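Local coordinates for protein aldose 1-epimerase (Escherichia coli, PDB 3NRE) that probably catalyses the interconversion of the alpha and beta anomers of aldose sugars, as aldose 1-epimerases (mutarotases) do, at residues Ser47-Leu51 with His84-Trp88; Leu89-Gln93 with Cys103-Glu107; Val130-Val134 with Gly145-His149. One frame throughout, in Å; residues are numbered along the deposited sequence.

From the N terminus, interaction 1 closes first, bringing the loop at 84-88 back onto strand 48-51 across 32 intervening residues. Interaction 2 follows directly: the chain running on through 89-93 enters strand 93-97, then turns back as strand 101-109, which pairs with it. Interaction 3 then sets strand 127-136 against strand 142-153. The three closures are in series along the chain; none nests in or crosses another. In space they touch: Pro50 CG packs 3.9 Å from Trp92 CZ2, and Leu51 N lies 2.8 Å from Gly147 O. Interaction 2 builds the margin of one large sheet, and interaction 3 packs that sheet on the one containing strand 48-51.

Interaction 1 (Ser47-Leu51 with His84-Trp88); sequences SCFPL and HGDGW
An aromatic cluster beside the presumed sugar pocket joins Phe49, on strand 48-51, to Trp88 and His84 in the loop between strands 68-71 and 93-97. Phe49 and the six-membered ring of Trp88 form an offset stack, with centroids 4.7 Å apart and planes inclined by 24°. The overlap is displaced toward the rim, where Phe49 CE1 comes 3.5 Å from Trp88 CE3. Phe49 reaches this place with CG held between its backbone N and carbonyl carbon (chi1 58°), which lays its ring alongside the indole, the two side chains pointing the same way. His84 approaches Phe49 otherwise: its CD2 lies near the plane of the phenyl ring, at the edge, 3.6 Å from Phe49 CE1. One face of the imidazole is taken by Leu51, whose CD2 stands 3.8 Å from the centroid of the His84 ring in a CH-pi contact. The indole is restrained in turn by its own loop, because Trp88 NE1 donates to Gly85 O at 3.0 Å; the oxygen lies in the ring plane, but the bond is bent (134° at the hydrogen).

The backbones are joined through a water rather than directly. It lies 2.7 Å from Pro50 O and 2.7 Å from His84 O, and accepts a bond from Trp88 N at 3.0 Å, so strand and loop are bridged by one water. The polar atoms of His84 look elsewhere: ND1 is bonded to Asn56 N, and NE2 to a di(hydroxyethyl)ether molecule, probably from the crystallisation liquor, which His149 NE2 also contacts. Two histidines converging on one oxygen of this molecule, beside an aromatic cluster, are consistent with the sugar-binding site of the galactose mutarotase family.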
loop_
_atom_site.group_PDB
_atom_site.type_symbol
_atom_site.label_atom_id
_atom_site.label_comp_id
_atom_site.label_asym_id
_atom_site.label_seq_id
_atom_site.Cartn_x
_atom_site.Cartn_y
_atom_site.Cartn_z
ATOM N N SER A 47 -3.397 -10.039 -2.779
ATOM C CA SER A 47 -3.486 -9.057 -3.890
ATOM C C SER A 47 -3.152 -7.624 -3.477
ATOM O O SER A 47 -2.753 -6.825 -4.318
ATOM C CB SER A 47 -4.910 -9.044 -4.459
ATOM O OG SER A 47 -5.303 -10.341 -4.791
ATOM N N CYS A 48 -3.401 -7.296 -2.204
ATOM C CA CYS A 48 -3.200 -5.942 -1.654
ATOM C C CYS A 48 -3.291 -6.018 -0.154
ATOM O O CYS A 48 -4.167 -6.705 0.375
ATOM C CB CYS A 48 -4.290 -4.965 -2.150
ATOM S SG CYS A 48 -4.079 -3.288 -1.659
ATOM N N PHE A 49 -2.466 -5.228 0.556
ATOM C CA PHE A 49 -2.631 -5.119 1.998
ATOM C C PHE A 49 -2.562 -3.676 2.441
ATOM O O PHE A 49 -1.942 -2.854 1.753
ATOM C CB PHE A 49 -1.635 -6.025 2.774
ATOM C CG PHE A 49 -0.169 -5.787 2.512
ATOM C CD1 PHE A 49 0.524 -4.804 3.188
ATOM C CD2 PHE A 49 0.583 -6.677 1.694
ATOM C CE1 PHE A 49 1.859 -4.644 3.078
ATOM C CE2 PHE A 49 1.936 -6.472 1.522
ATOM C CZ PHE A 49 2.584 -5.454 2.222
ATOM N N PRO A 50 -3.195 -3.359 3.573
ATOM C CA PRO A 50 -3.265 -1.990 4.067
ATOM C C PRO A 50 -2.041 -1.677 4.875
ATOM O O PRO A 50 -1.386 -2.587 5.437
ATOM C CB PRO A 50 -4.490 -2.005 4.973
ATOM C CG PRO A 50 -4.516 -3.417 5.518
ATOM C CD PRO A 50 -4.061 -4.271 4.349
ATOM N N LEU A 51 -1.691 -0.392 4.882
ATOM C CA LEU A 51 -0.560 0.098 5.660
ATOM C C LEU A 51 -1.100 1.043 6.747
ATOM O O LEU A 51 -1.616 2.125 6.428
ATOM C CB LEU A 51 0.410 0.854 4.700
ATOM C CG LEU A 51 0.803 0.075 3.414
ATOM C CD1 LEU A 51 1.654 0.942 2.473
ATOM C CD2 LEU A 51 1.505 -1.239 3.727
ATOM N N HIS A 84 5.586 -1.543 7.765
ATOM C CA HIS A 84 4.190 -1.401 7.267
ATOM C C HIS A 84 3.134 -1.452 8.349
ATOM O O HIS A 84 1.964 -1.692 8.031
ATOM C CB HIS A 84 3.885 -2.507 6.251
ATOM C CG HIS A 84 4.647 -2.382 4.978
ATOM N ND1 HIS A 84 4.984 -1.165 4.427
ATOM C CD2 HIS A 84 5.088 -3.325 4.116
ATOM C CE1 HIS A 84 5.619 -1.369 3.294
ATOM N NE2 HIS A 84 5.702 -2.673 3.076
ATOM N N GLY A 85 3.510 -1.170 9.597
ATOM C CA GLY A 85 2.504 -1.144 10.649
ATOM C C GLY A 85 2.061 -2.527 11.105
ATOM O O GLY A 85 2.766 -3.510 10.920
ATOM N N ASP A 86 0.863 -2.591 11.717
ATOM C CA ASP A 86 0.346 -3.853 12.261
ATOM C C ASP A 86 -0.877 -4.392 11.540
ATOM O O ASP A 86 -1.217 -5.540 11.721
ATOM C CB ASP A 86 -0.009 -3.705 13.737
ATOM C CG ASP A 86 0.935 -2.759 14.461
ATOM O OD1 ASP A 86 2.137 -3.142 14.699
ATOM O OD2 ASP A 86 0.453 -1.619 14.752
ATOM N N GLY A 87 -1.579 -3.547 10.819
ATOM C CA GLY A 87 -2.827 -3.969 10.210
ATOM C C GLY A 87 -2.709 -5.201 9.335
ATOM O O GLY A 87 -3.500 -6.161 9.446
ATOM N N TRP A 88 -1.704 -5.181 8.475
ATOM C CA TRP A 88 -1.469 -6.294 7.563
ATOM C C TRP A 88 -1.193 -7.643 8.226
ATOM O O TRP A 88 -1.250 -8.663 7.546
ATOM C CB TRP A 88 -0.352 -5.950 6.555
ATOM C CG TRP A 88 1.039 -5.811 7.157
ATOM C CD1 TRP A 88 1.410 -5.102 8.284
ATOM C CD2 TRP A 88 2.235 -6.353 6.616
ATOM N NE1 TRP A 88 2.777 -5.194 8.447
ATOM C CE2 TRP A 88 3.297 -5.959 7.448
ATOM C CE3 TRP A 88 2.519 -7.094 5.471
ATOM C CZ2 TRP A 88 4.617 -6.293 7.177
ATOM C CZ3 TRP A 88 3.825 -7.442 5.202
ATOM C CH2 TRP A 88 4.867 -7.064 6.057
HETATM O O HOH W 1 -0.617 -2.449 8.000
#

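Interaction 2 (Leu89-Gln93 with Cys103-Glu107); sequences LGEWQ and CLVYE
Two backbone hydrogen bonds join Gln93 and Val105 as an antiparallel hydrogen-bonded pair. Gln93 N donates to Val105 O at 2.8 Å, nearly straight (166° at the hydrogen) and in the carbonyl plane, and Val105 N returns a bond to Gln93 O at 2.8 Å. The same Gln93 O also receives a CA-H...O contact from Leu104, whose CA is 3.2 Å away.

Aromatic contacts carry the rest. Tyr106 CB sits over one face of the Trp92 indole, 3.6 Å from the centroid of its six-membered ring, a CH-pi contact made as the two side chains cross at about a right angle. The tyrosine ring itself, with CG anti to the backbone N (chi1 174°), lies against the backbone of Gly90 and Glu91: Tyr106 CD1 meets Glu91 O at its edge, 3.5 Å away, and Tyr106 CE1 lies 3.7 Å from Gly90 CA. A side chain at Gly90 would run into that ring, its CB falling only about 2.3 Å from Tyr106 CE1.

Apolar packing completes the contact, with Trp92 CE3 3.7 Å from Leu104 CB. The polar ends have partners nearby: Trp92 NE1 bonds Gly87 O, and Tyr106 OH bonds His108 ND1. The arrangement is that of a loop entering the edge strand of an antiparallel sheet, here 93-97 beside 101-109, in a mutarotase-like beta-sandwich.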
loop_
_atom_site.group_PDB
_atom_site.type_symbol
_atom_site.label_atom_id
_atom_site.label_comp_id
_atom_site.label_asym_id
_atom_site.label_seq_id
_atom_site.Cartn_x
_atom_site.Cartn_y
_atom_site.Cartn_z
ATOM N N LEU A 89 -0.823 -7.655 9.519
ATOM C CA LEU A 89 -0.505 -8.838 10.260
ATOM C C LEU A 89 -1.617 -9.276 11.240
ATOM O O LEU A 89 -1.494 -10.308 11.896
ATOM C CB LEU A 89 0.781 -8.626 11.061
ATOM C CG LEU A 89 1.998 -8.217 10.233
ATOM C CD1 LEU A 89 3.184 -7.983 11.185
ATOM C CD2 LEU A 89 2.299 -9.287 9.234
ATOM N N GLY A 90 -2.616 -8.452 11.397
ATOM C CA GLY A 90 -3.665 -8.684 12.427
ATOM C C GLY A 90 -4.911 -9.320 11.866
ATOM O O GLY A 90 -5.125 -9.371 10.634
ATOM N N GLU A 91 -5.733 -9.839 12.749
ATOM C CA GLU A 91 -7.007 -10.393 12.330
ATOM C C GLU A 91 -8.115 -9.348 12.501
ATOM O O GLU A 91 -8.284 -8.781 13.591
ATOM C CB GLU A 91 -7.333 -11.653 13.121
ATOM C CG GLU A 91 -6.437 -12.842 12.816
ATOM C CD GLU A 91 -7.015 -14.116 13.405
ATOM O OE1 GLU A 91 -7.991 -14.643 12.822
ATOM O OE2 GLU A 91 -6.506 -14.561 14.459
ATOM N N TRP A 92 -8.856 -9.079 11.427
ATOM C CA TRP A 92 -9.872 -8.029 11.422
ATOM C C TRP A 92 -11.238 -8.652 11.647
ATOM O O TRP A 92 -11.408 -9.888 11.497
ATOM C CB TRP A 92 -9.852 -7.293 10.091
ATOM C CG TRP A 92 -8.564 -6.540 9.785
ATOM C CD1 TRP A 92 -7.277 -7.039 9.792
ATOM C CD2 TRP A 92 -8.451 -5.146 9.419
ATOM N NE1 TRP A 92 -6.393 -6.049 9.437
ATOM C CE2 TRP A 92 -7.077 -4.877 9.225
ATOM C CE3 TRP A 92 -9.371 -4.097 9.244
ATOM C CZ2 TRP A 92 -6.619 -3.624 8.846
ATOM C CZ3 TRP A 92 -8.918 -2.865 8.915
ATOM C CH2 TRP A 92 -7.533 -2.641 8.671
ATOM N N GLN A 93 -12.217 -7.805 12.003
ATOM C CA GLN A 93 -13.591 -8.230 12.207
ATOM C C GLN A 93 -14.473 -7.545 11.194
ATOM O O GLN A 93 -14.365 -6.349 10.958
ATOM C CB GLN A 93 -14.030 -7.866 13.618
ATOM C CG GLN A 93 -13.473 -8.802 14.714
ATOM C CD GLN A 93 -12.003 -8.563 15.078
ATOM O OE1 GLN A 93 -11.190 -9.521 15.053
ATOM N NE2 GLN A 93 -11.636 -7.293 15.426
ATOM N N CYS A 103 -17.070 -3.682 5.176
ATOM C CA CYS A 103 -16.306 -2.942 6.160
ATOM C C CYS A 103 -15.741 -3.882 7.238
ATOM O O CYS A 103 -16.446 -4.713 7.817
ATOM C CB CYS A 103 -17.180 -1.862 6.808
ATOM S SG CYS A 103 -16.187 -0.798 7.892
ATOM N N LEU A 104 -14.425 -3.779 7.439
ATOM C CA LEU A 104 -13.694 -4.503 8.440
ATOM C C LEU A 104 -13.047 -3.510 9.424
ATOM O O LEU A 104 -12.685 -2.390 9.051
ATOM C CB LEU A 104 -12.543 -5.267 7.805
ATOM C CG LEU A 104 -12.851 -6.186 6.635
ATOM C CD1 LEU A 104 -11.563 -6.808 6.049
ATOM C CD2 LEU A 104 -13.827 -7.281 7.056
ATOM N N VAL A 105 -12.860 -3.960 10.652
ATOM C CA VAL A 105 -12.201 -3.162 11.692
ATOM C C VAL A 105 -11.101 -3.976 12.394
ATOM O O VAL A 105 -11.172 -5.204 12.517
ATOM C CB VAL A 105 -13.197 -2.585 12.674
ATOM C CG1 VAL A 105 -14.255 -1.738 11.956
ATOM C CG2 VAL A 105 -13.880 -3.676 13.461
ATOM N N TYR A 106 -10.059 -3.285 12.832
ATOM C CA TYR A 106 -8.978 -3.879 13.596
ATOM C C TYR A 106 -8.628 -2.915 14.731
ATOM O O TYR A 106 -8.582 -1.718 14.492
ATOM C CB TYR A 106 -7.763 -4.098 12.691
ATOM C CG TYR A 106 -6.520 -4.575 13.395
ATOM C CD1 TYR A 106 -6.474 -5.805 14.040
ATOM C CD2 TYR A 106 -5.386 -3.786 13.470
ATOM C CE1 TYR A 106 -5.308 -6.250 14.727
ATOM C CE2 TYR A 106 -4.232 -4.215 14.145
ATOM C CZ TYR A 106 -4.194 -5.440 14.785
ATOM O OH TYR A 106 -3.074 -5.830 15.449
ATOM N N GLU A 107 -8.434 -3.463 15.927
ATOM C CA GLU A 107 -7.995 -2.720 17.123
ATOM C C GLU A 107 -6.630 -3.229 17.560
ATOM O O GLU A 107 -6.415 -4.449 17.664
ATOM C CB GLU A 107 -8.975 -2.928 18.283
ATOM C CG GLU A 107 -10.408 -2.524 18.013
ATOM C CD GLU A 107 -11.289 -2.650 19.250
ATOM O OE1 GLU A 107 -12.478 -2.315 19.167
ATOM O OE2 GLU A 107 -10.782 -3.054 20.316
#

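Interaction 3 (Val130-Val134 with Gly145-His149); sequences VTLSV and GTGWH
The Trp148 indole has Leu132 over one face: Leu132 CD1 stands 3.9 Å from the centroid of the six-membered ring and 28° off its normal, a CH-pi contact displaced toward the rim. At the edge, near the ring plane, lies the backbone of strand 127-136, with Thr131 C 4.2 Å from Trp148 CZ2. Val130 comes in obliquely, its CG1 3.4 Å from Trp148 NE1. That branch is anti to the backbone N (chi1 -175°), which carries it past the indole as the two side chains slide by each other in opposite directions. Leu132 meets the ring with more than one atom, since its CG is also 3.5 Å from Trp148 CZ2, while CD1 reaches on to Gly147 O at 3.4 Å. Farther along, Val134 CG1 touches Thr146 CG2 at 4.1 Å, so alternate residues of 130-134 all face the second strand.

The polar atoms of this apolar layer are satisfied from outside it: Trp148 NE1 bonds Gln119 OE1, and Thr146 OG1 bonds Ser282 OG. A leucine in place of Trp148 would probably leave Gln119 OE1 without its indole donor and open a gap beside Val130 and Leu132.

The axes of strands 130-134 and 147-149 pass 8.9 Å apart, their N-to-C directions 129° apart. That spacing, spanned by side chains and with the strands in different sheets, is consistent with two sheets packed face to face. Strand 127-136 is flanked in its own sheet by strands 114-123 and 279-290, and strand 142-153 pairs in the other with strands 48-51, 250-256 and 272-274.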
loop_
_atom_site.group_PDB
_atom_site.type_symbol
_atom_site.label_atom_id
_atom_site.label_comp_id
_atom_site.label_asym_id
_atom_site.label_seq_id
_atom_site.Cartn_x
_atom_site.Cartn_y
_atom_site.Cartn_z
ATOM N N VAL A 130 -11.535 1.966 -1.800
ATOM C CA VAL A 130 -11.097 1.439 -0.518
ATOM C C VAL A 130 -10.736 2.642 0.355
ATOM O O VAL A 130 -10.061 3.544 -0.117
ATOM C CB VAL A 130 -9.849 0.534 -0.638
ATOM C CG1 VAL A 130 -9.549 -0.055 0.731
ATOM C CG2 VAL A 130 -10.028 -0.605 -1.714
ATOM N N THR A 131 -11.244 2.657 1.582
ATOM C CA THR A 131 -11.102 3.760 2.511
ATOM C C THR A 131 -10.522 3.243 3.853
ATOM O O THR A 131 -11.080 2.308 4.461
ATOM C CB THR A 131 -12.518 4.392 2.690
ATOM O OG1 THR A 131 -13.027 4.798 1.404
ATOM C CG2 THR A 131 -12.546 5.590 3.677
ATOM N N LEU A 132 -9.417 3.834 4.313
ATOM C CA LEU A 132 -8.856 3.556 5.628
ATOM C C LEU A 132 -9.061 4.784 6.523
ATOM O O LEU A 132 -8.751 5.897 6.092
ATOM C CB LEU A 132 -7.361 3.287 5.515
ATOM C CG LEU A 132 -6.856 1.883 5.148
ATOM C CD1 LEU A 132 -5.399 2.037 4.788
ATOM C CD2 LEU A 132 -7.108 0.861 6.309
ATOM N N SER A 133 -9.594 4.568 7.732
ATOM C CA SER A 133 -9.797 5.591 8.740
ATOM C C SER A 133 -9.236 5.073 10.051
ATOM O O SER A 133 -9.654 4.003 10.520
ATOM C CB SER A 133 -11.283 5.928 8.930
ATOM O OG SER A 133 -11.900 6.196 7.683
ATOM N N VAL A 134 -8.299 5.832 10.644
ATOM C CA VAL A 134 -7.561 5.375 11.807
ATOM C C VAL A 134 -7.704 6.387 12.907
ATOM O O VAL A 134 -7.618 7.583 12.640
ATOM C CB VAL A 134 -6.059 5.108 11.467
ATOM C CG1 VAL A 134 -5.361 6.322 10.859
ATOM C CG2 VAL A 134 -5.269 4.628 12.695
ATOM N N GLY A 145 0.086 7.722 9.393
ATOM C CA GLY A 145 -0.112 7.689 7.952
ATOM C C GLY A 145 -0.876 6.426 7.553
ATOM O O GLY A 145 -1.051 5.528 8.343
ATOM N N THR A 146 -1.282 6.405 6.297
ATOM C CA THR A 146 -2.006 5.281 5.690
ATOM C C THR A 146 -1.553 5.069 4.263
ATOM O O THR A 146 -0.926 5.949 3.605
ATOM C CB THR A 146 -3.541 5.553 5.684
ATOM O OG1 THR A 146 -3.772 6.866 5.157
ATOM C CG2 THR A 146 -4.089 5.472 7.067
ATOM N N GLY A 147 -1.878 3.876 3.771
ATOM C CA GLY A 147 -1.532 3.542 2.418
ATOM C C GLY A 147 -1.915 2.138 2.135
ATOM O O GLY A 147 -2.554 1.505 2.948
ATOM N N TRP A 148 -1.557 1.717 0.938
ATOM C CA TRP A 148 -1.797 0.359 0.506
ATOM C C TRP A 148 -0.652 -0.140 -0.313
ATOM O O TRP A 148 0.156 0.627 -0.863
ATOM C CB TRP A 148 -3.077 0.273 -0.350
ATOM C CG TRP A 148 -4.358 0.480 0.365
ATOM C CD1 TRP A 148 -5.184 -0.472 0.945
ATOM C CD2 TRP A 148 -4.992 1.748 0.581
ATOM N NE1 TRP A 148 -6.297 0.166 1.518
ATOM C CE2 TRP A 148 -6.197 1.510 1.301
ATOM C CE3 TRP A 148 -4.645 3.074 0.263
ATOM C CZ2 TRP A 148 -7.054 2.545 1.677
ATOM C CZ3 TRP A 148 -5.474 4.099 0.656
ATOM C CH2 TRP A 148 -6.687 3.823 1.341
ATOM N N HIS A 149 -0.637 -1.474 -0.416
ATOM C CA HIS A 149 0.413 -2.202 -1.087
ATOM C C HIS A 149 -0.171 -3.184 -2.086
ATOM O O HIS A 149 -0.194 -4.398 -1.840
ATOM C CB HIS A 149 1.279 -2.855 -0.013
ATOM C CG HIS A 149 2.563 -3.425 -0.501
ATOM N ND1 HIS A 149 2.616 -4.528 -1.319
ATOM C CD2 HIS A 149 3.849 -3.131 -0.191
ATOM C CE1 HIS A 149 3.880 -4.874 -1.523
ATOM N NE2 HIS A 149 4.646 -4.052 -0.829
#